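Local coordinates for protein oligoribonuclease (Colwellia psychrerythraea, PDB 6A4D) that hydrolyses very short RNA oligonucleotides, probably from their 3' ends, as an exonuclease of the RNase H-like superfamily, and is captured here with a nitrophenyl thymidine monophosphate ester, at residues E150-E153 / S154-K157; D165-K168 / E169-E173. The protein carries 1 engineered substitution. All blocks are in the same frame, centred on the assembly; numbering follows the deposited sequence.

Interaction 1: residues E150-E153 / S154-K157; sequences EVLE and SVVK. With 9RC (5'-O-[(S)-hydroxy(4-nitrophenoxy)phosphoryl]thymidine), chain C.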
loop_
_atom_site.group_PDB
_atom_site.type_symbol
_atom_site.label_atom_id
_atom_site.label_comp_id
_atom_site.label_asym_id
_atom_site.label_seq_id
_atom_site.Cartn_x
_atom_site.Cartn_y
_atom_site.Cartn_z
ATOM N N GLU A 150 -14.085 7.549 17.675
ATOM C CA GLU A 150 -13.737 7.415 19.074
ATOM C C GLU A 150 -12.745 6.341 19.453
ATOM O O GLU A 150 -12.070 6.466 20.475
ATOM C CB GLU A 150 -14.979 7.226 19.916
ATOM C CG GLU A 150 -14.752 7.918 21.254
ATOM C CD GLU A 150 -16.029 8.418 21.918
ATOM O OE1 GLU A 150 -15.959 8.630 23.160
ATOM O OE2 GLU A 150 -17.054 8.567 21.206
ATOM N N VAL A 151 -12.643 5.289 18.638
ATOM C CA VAL A 151 -11.601 4.307 18.835
ATOM C C VAL A 151 -10.216 4.975 18.846
ATOM O O VAL A 151 -9.336 4.490 19.503
ATOM C CB VAL A 151 -11.665 3.231 17.725
ATOM C CG1 VAL A 151 -10.421 2.376 17.682
ATOM C CG2 VAL A 151 -12.897 2.357 17.904
ATOM N N LEU A 152 -10.022 6.072 18.122
ATOM C CA LEU A 152 -8.701 6.657 17.986
ATOM C C LEU A 152 -8.135 7.209 19.294
ATOM O O LEU A 152 -6.905 7.403 19.412
ATOM C CB LEU A 152 -8.757 7.754 16.919
ATOM C CG LEU A 152 -9.126 7.326 15.489
ATOM C CD1 LEU A 152 -9.103 8.515 14.570
ATOM C CD2 LEU A 152 -8.113 6.326 14.958
ATOM N N GLU A 153 -9.011 7.445 20.279
ATOM C CA GLU A 153 -8.562 7.890 21.603
ATOM C C GLU A 153 -7.758 6.852 22.294
ATOM O O GLU A 153 -6.915 7.172 23.134
ATOM C CB GLU A 153 -9.727 8.163 22.561
ATOM C CG GLU A 153 -10.534 9.384 22.277
ATOM C CD GLU A 153 -11.399 9.778 23.473
ATOM O OE1 GLU A 153 -10.879 10.004 24.598
ATOM O OE2 GLU A 153 -12.622 9.891 23.273
ATOM N N SER A 154 -8.081 5.603 22.011
ATOM C CA SER A 154 -7.366 4.483 22.582
ATOM C C SER A 154 -6.081 4.166 21.902
ATOM O O SER A 154 -5.260 3.474 22.491
ATOM C CB SER A 154 -8.260 3.247 22.634
ATOM O OG SER A 154 -9.372 3.597 23.396
ATOM N N VAL A 155 -5.890 4.634 20.678
ATOM C CA VAL A 155 -4.571 4.483 19.974
ATOM C C VAL A 155 -3.582 5.409 20.613
ATOM O O VAL A 155 -3.898 6.565 20.824
ATOM C CB VAL A 155 -4.714 4.845 18.491
ATOM C CG1 VAL A 155 -3.392 4.848 17.735
ATOM C CG2 VAL A 155 -5.687 3.896 17.841
ATOM N N VAL A 156 -2.389 4.883 20.912
ATOM C CA VAL A 156 -1.265 5.586 21.521
ATOM C C VAL A 156 -0.235 6.008 20.475
ATOM O O VAL A 156 0.376 5.170 19.789
ATOM C CB VAL A 156 -0.531 4.673 22.547
ATOM C CG1 VAL A 156 0.644 5.403 23.225
ATOM C CG2 VAL A 156 -1.516 4.161 23.601
ATOM N N LYS A 157 0.030 7.304 20.423
ATOM C CA LYS A 157 0.899 7.870 19.397
ATOM C C LYS A 157 2.392 7.889 19.762
ATOM O O LYS A 157 3.144 7.151 19.166
ATOM C CB LYS A 157 0.409 9.258 18.989
ATOM C CG LYS A 157 -0.301 9.269 17.648
ATOM C CD LYS A 157 -0.855 10.651 17.340
ATOM C CE LYS A 157 0.211 11.616 16.853
ATOM N NZ LYS A 157 0.404 11.495 15.381
HETATM O OAJ 9RC C . 4.706 8.824 2.547
HETATM C CAE 9RC C . 4.441 9.900 3.088
HETATM N NAI 9RC C . 4.140 10.999 2.299
HETATM C CAL 9RC C . 3.828 12.230 2.891
HETATM O OAS 9RC C . 3.570 13.179 2.143
HETATM C CAT 9RC C . 3.802 12.349 4.289
HETATM C CAU 9RC C . 3.478 13.561 4.922
HETATM C CAF 9RC C . 4.119 11.239 5.050
HETATM N NAB 9RC C . 4.437 10.013 4.422
HETATM C CAA 9RC C . 4.793 8.819 5.192
HETATM O OAC 9RC C . 3.678 8.276 5.849
HETATM C CAD 9RC C . 5.740 9.191 6.304
HETATM C CAH 9RC C . 5.687 7.967 7.127
HETATM O OAK 9RC C . 6.695 7.111 6.659
HETATM C CAG 9RC C . 4.307 7.410 6.811
HETATM C CAR 9RC C . 3.476 7.515 8.046
HETATM O OAQ 9RC C . 2.159 7.161 7.656
HETATM P PAP 9RC C . 1.008 7.212 8.735
HETATM O OAO 9RC C . -0.237 6.522 7.994
HETATM O OAN 9RC C . 0.661 8.642 8.897
HETATM O OAM 9RC C . 1.727 6.479 9.914
HETATM C CAV 9RC C . 1.531 6.103 11.238
HETATM C CAW 9RC C . 2.568 5.361 11.911
HETATM C CAY 9RC C . 2.396 4.897 13.265
HETATM C CBA 9RC C . 1.193 5.191 13.980
HETATM N NBB 9RC C . 0.873 4.815 15.276
HETATM O OBD 9RC C . 0.190 5.841 16.343
HETATM O OBC 9RC C . 1.012 3.492 15.631
HETATM C CAZ 9RC C . 0.227 5.923 13.283
HETATM C CAX 9RC C . 0.351 6.379 11.950
HETATM O O HOH W 1 -11.639 4.677 22.512
#
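The backbone coils tightly from Glu150 to Ser154, where Ser154 N donates to Val151 O (3.0 Å), and then straightens at Val155, whose psi swings to 133°. Each bond in this coil reaches back three residues. Glu153 N bonds to Glu150 O in the same way, and a weaker bond of 3.2 Å runs from Val155 N to Leu152 O. The Ser154 donor sits above the carbonyl plane of Val151, 48° out of it. A water bridges the two ends of the turn: it donates to Glu150 O at 2.7 Å and lies at the same distance from Ser154 OG. With chi1 of Ser154 at -58°, OG lies beside the residue's own backbone N, on the side where the water can join it to the first carbonyl of the coil. The apolar contact across the turn is slight, Leu152 CD2 lying 4.5 Å from Val155 CG2. Outside the turn, Leu152 packs on Lys141, Ala144 and Lys145 of helix 137-147, whereas Val151 rests on Tyr177 and Leu180 of helix 163-180.

Val155 CG2 lies beside the carbonyl oxygens of Leu152 and Val151, while CG1, anti to the backbone N, turns toward Glu173 and the nitro oxygen OBD of 9RC, 4.0 Å from the latter. Val156 O and Lys157 CG also border OBD, at 3.5 and 3.7 Å; the first is only a proximity of two acceptors. The Lys157 chain is bent near its end and poorly ordered, and its NZ is hydrogen-bonded to a nitro oxygen of another 9RC molecule. A short turn opening into an extended strip thus forms part of the loop between helices 137-147 and 163-180 of this exonuclease domain, on the border of the ligand pocket.

Interaction 2: residues D165-K168 / E169-E173; sequences DAIK and ESIAE. Engineered in segment 165-168: Ala166 (natural residue Asp). With 9RC (5'-O-[(S)-hydroxy(4-nitrophenoxy)phosphoryl]thymidine), chain C.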
loop_
_atom_site.group_PDB
_atom_site.type_symbol
_atom_site.label_atom_id
_atom_site.label_comp_id
_atom_site.label_asym_id
_atom_site.label_seq_id
_atom_site.Cartn_x
_atom_site.Cartn_y
_atom_site.Cartn_z
ATOM N N ASP A 165 10.615 0.851 17.673
ATOM C CA ASP A 165 9.516 1.390 18.452
ATOM C C ASP A 165 8.444 1.969 17.555
ATOM O O ASP A 165 7.314 2.019 17.956
ATOM C CB ASP A 165 9.991 2.437 19.477
ATOM C CG ASP A 165 10.437 1.801 20.783
ATOM O OD1 ASP A 165 9.600 1.617 21.694
ATOM O OD2 ASP A 165 11.621 1.461 20.901
ATOM N N ALA A 166 8.790 2.450 16.368
ATOM C CA ALA A 166 7.764 2.742 15.401
ATOM C C ALA A 166 6.927 1.455 15.079
ATOM O O ALA A 166 5.715 1.524 15.052
ATOM C CB ALA A 166 8.371 3.349 14.161
ATOM N N ILE A 167 7.585 0.302 14.891
ATOM C CA ILE A 167 6.940 -0.963 14.562
ATOM C C ILE A 167 6.052 -1.427 15.701
ATOM O O ILE A 167 4.946 -1.888 15.447
ATOM C CB ILE A 167 7.941 -2.122 14.306
ATOM C CG1 ILE A 167 8.813 -1.852 13.078
ATOM C CG2 ILE A 167 7.209 -3.451 14.094
ATOM C CD1 ILE A 167 10.016 -2.777 12.957
ATOM N N LYS A 168 6.546 -1.345 16.946
ATOM C CA LYS A 168 5.783 -1.810 18.106
ATOM C C LYS A 168 4.581 -0.951 18.267
ATOM O O LYS A 168 3.493 -1.448 18.615
ATOM C CB LYS A 168 6.598 -1.770 19.370
ATOM C CG LYS A 168 7.735 -2.783 19.373
ATOM C CD LYS A 168 8.898 -2.287 20.230
ATOM C CE LYS A 168 9.801 -3.420 20.682
ATOM N NZ LYS A 168 10.978 -2.831 21.359
ATOM N N GLU A 169 4.758 0.330 17.980
ATOM C CA GLU A 169 3.633 1.241 17.847
ATOM C C GLU A 169 2.483 0.876 16.843
ATOM O O GLU A 169 1.328 1.101 17.119
ATOM C CB GLU A 169 4.158 2.648 17.526
ATOM C CG GLU A 169 4.142 3.600 18.709
ATOM C CD GLU A 169 4.575 4.999 18.321
ATOM O OE1 GLU A 169 5.547 5.475 18.952
ATOM O OE2 GLU A 169 3.948 5.599 17.388
ATOM N N SER A 170 2.837 0.410 15.660
ATOM C CA SER A 170 1.878 -0.010 14.647
ATOM C C SER A 170 1.122 -1.239 15.130
ATOM O O SER A 170 -0.090 -1.306 14.976
ATOM C CB SER A 170 2.582 -0.372 13.312
ATOM O OG SER A 170 3.547 0.607 12.955
ATOM N N ILE A 171 1.859 -2.190 15.678
ATOM C CA ILE A 171 1.312 -3.464 16.207
ATOM C C ILE A 171 0.313 -3.130 17.265
ATOM O O ILE A 171 -0.838 -3.633 17.254
ATOM C CB ILE A 171 2.439 -4.333 16.787
ATOM C CG1 ILE A 171 3.369 -4.783 15.637
ATOM C CG2 ILE A 171 1.929 -5.600 17.522
ATOM C CD1 ILE A 171 4.521 -5.643 16.073
ATOM N N ALA A 172 0.729 -2.220 18.144
ATOM C CA ALA A 172 -0.139 -1.839 19.233
ATOM C C ALA A 172 -1.366 -1.161 18.695
ATOM O O ALA A 172 -2.438 -1.404 19.204
ATOM C CB ALA A 172 0.597 -0.968 20.250
ATOM N N GLU A 173 -1.226 -0.325 17.672
ATOM C CA GLU A 173 -2.386 0.341 17.097
ATOM C C GLU A 173 -3.419 -0.678 16.558
ATOM O O GLU A 173 -4.595 -0.521 16.746
ATOM C CB GLU A 173 -1.994 1.330 15.997
ATOM C CG GLU A 173 -3.173 2.117 15.398
ATOM C CD GLU A 173 -2.744 3.009 14.213
ATOM O OE1 GLU A 173 -1.519 3.130 13.960
ATOM O OE2 GLU A 173 -3.640 3.568 13.516
HETATM O OAJ 9RC C . 4.706 8.824 2.547
HETATM C CAE 9RC C . 4.441 9.900 3.088
HETATM N NAI 9RC C . 4.140 10.999 2.299
HETATM C CAL 9RC C . 3.828 12.230 2.891
HETATM O OAS 9RC C . 3.570 13.179 2.143
HETATM C CAT 9RC C . 3.802 12.349 4.289
HETATM C CAU 9RC C . 3.478 13.561 4.922
HETATM C CAF 9RC C . 4.119 11.239 5.050
HETATM N NAB 9RC C . 4.437 10.013 4.422
HETATM C CAA 9RC C . 4.793 8.819 5.192
HETATM O OAC 9RC C . 3.678 8.276 5.849
HETATM C CAD 9RC C . 5.740 9.191 6.304
HETATM C CAH 9RC C . 5.687 7.967 7.127
HETATM O OAK 9RC C . 6.695 7.111 6.659
HETATM C CAG 9RC C . 4.307 7.410 6.811
HETATM C CAR 9RC C . 3.476 7.515 8.046
HETATM O OAQ 9RC C . 2.159 7.161 7.656
HETATM P PAP 9RC C . 1.008 7.212 8.735
HETATM O OAO 9RC C . -0.237 6.522 7.994
HETATM O OAN 9RC C . 0.661 8.642 8.897
HETATM O OAM 9RC C . 1.727 6.479 9.914
HETATM C CAV 9RC C . 1.531 6.103 11.238
HETATM C CAW 9RC C . 2.568 5.361 11.911
HETATM C CAY 9RC C . 2.396 4.897 13.265
HETATM C CBA 9RC C . 1.193 5.191 13.980
HETATM N NBB 9RC C . 0.873 4.815 15.276
HETATM O OBD 9RC C . 0.190 5.841 16.343
HETATM O OBC 9RC C . 1.012 3.492 15.631
HETATM C CAZ 9RC C . 0.227 5.923 13.283
HETATM C CAX 9RC C . 0.351 6.379 11.950
#
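Glu169 N donates to Asp165 O at 3.1 Å, one of a run of i to i+4 bonds along helix 163-180. The run continues from Ser170 N to Ala166 O, from Ile171 N to Ile167 O and from Ala172 N to Lys168 O (2.9 Å). The Ile171 bond is nearly straight, at 168°, and Ser170 N is shared, with a weak second hydrogen bond to Ile167 O. Glu169 O is taken in turn by Glu173 N.

Ser170 OG lies beside its own backbone N (chi1 -46°) and so turns back to within 3.2 Å of Ala166 O, but its single proton can also go to Asn110 OD1, its stronger partner. Glu169 OE1 is bonded to Thr158 OG1, while OE2 lies near the ligand's nitro group, 3.8 Å from NBB of 9RC. Both oxygens of Glu173 are satisfied: OE1 by Asn110 ND2, OE2 by a salt bridge to Lys141 and a bond to Tyr177. Glu173 OE1 also lies 3.1 Å from the nitro oxygen OBC of 9RC, a proximity of two acceptors.

On the apolar side, Ile167 CG2 meets Ile171 CD1 at 4.0 Å, the two side chains crossing at a slant; both pack on Trp13 of strand 11-18. Ala166, an engineered residue in place of the natural Asp, touches Asp15 of that strand. An amphipathic helix laid against the central sheet, with the position of the natural aspartate, now Ala166, next to Asp15, is consistent with the active-site helix of DEDD-type exonucleases in the RNase H-like fold.

How the interactions relate
Interaction 1 is a surface turn in the loop leading to helix 163-180; interaction 2 lies within that helix, partly buried and much nearer the centre of the chain. The loop holds itself with three-residue bonds, one of them weak, and a bridging water, whereas the helix has regular four-residue bonds and side-chain polar groups matched to Asn110, Thr158, Lys141 and Tyr177. They meet where Val155 CG1 packs on Glu173 CG at 3.6 Å. Both border the nitrophenyl end of the same 9RC molecule, 150-157 mainly through aliphatic carbons and a carbonyl, 165-173 through carboxylates and helix backbone.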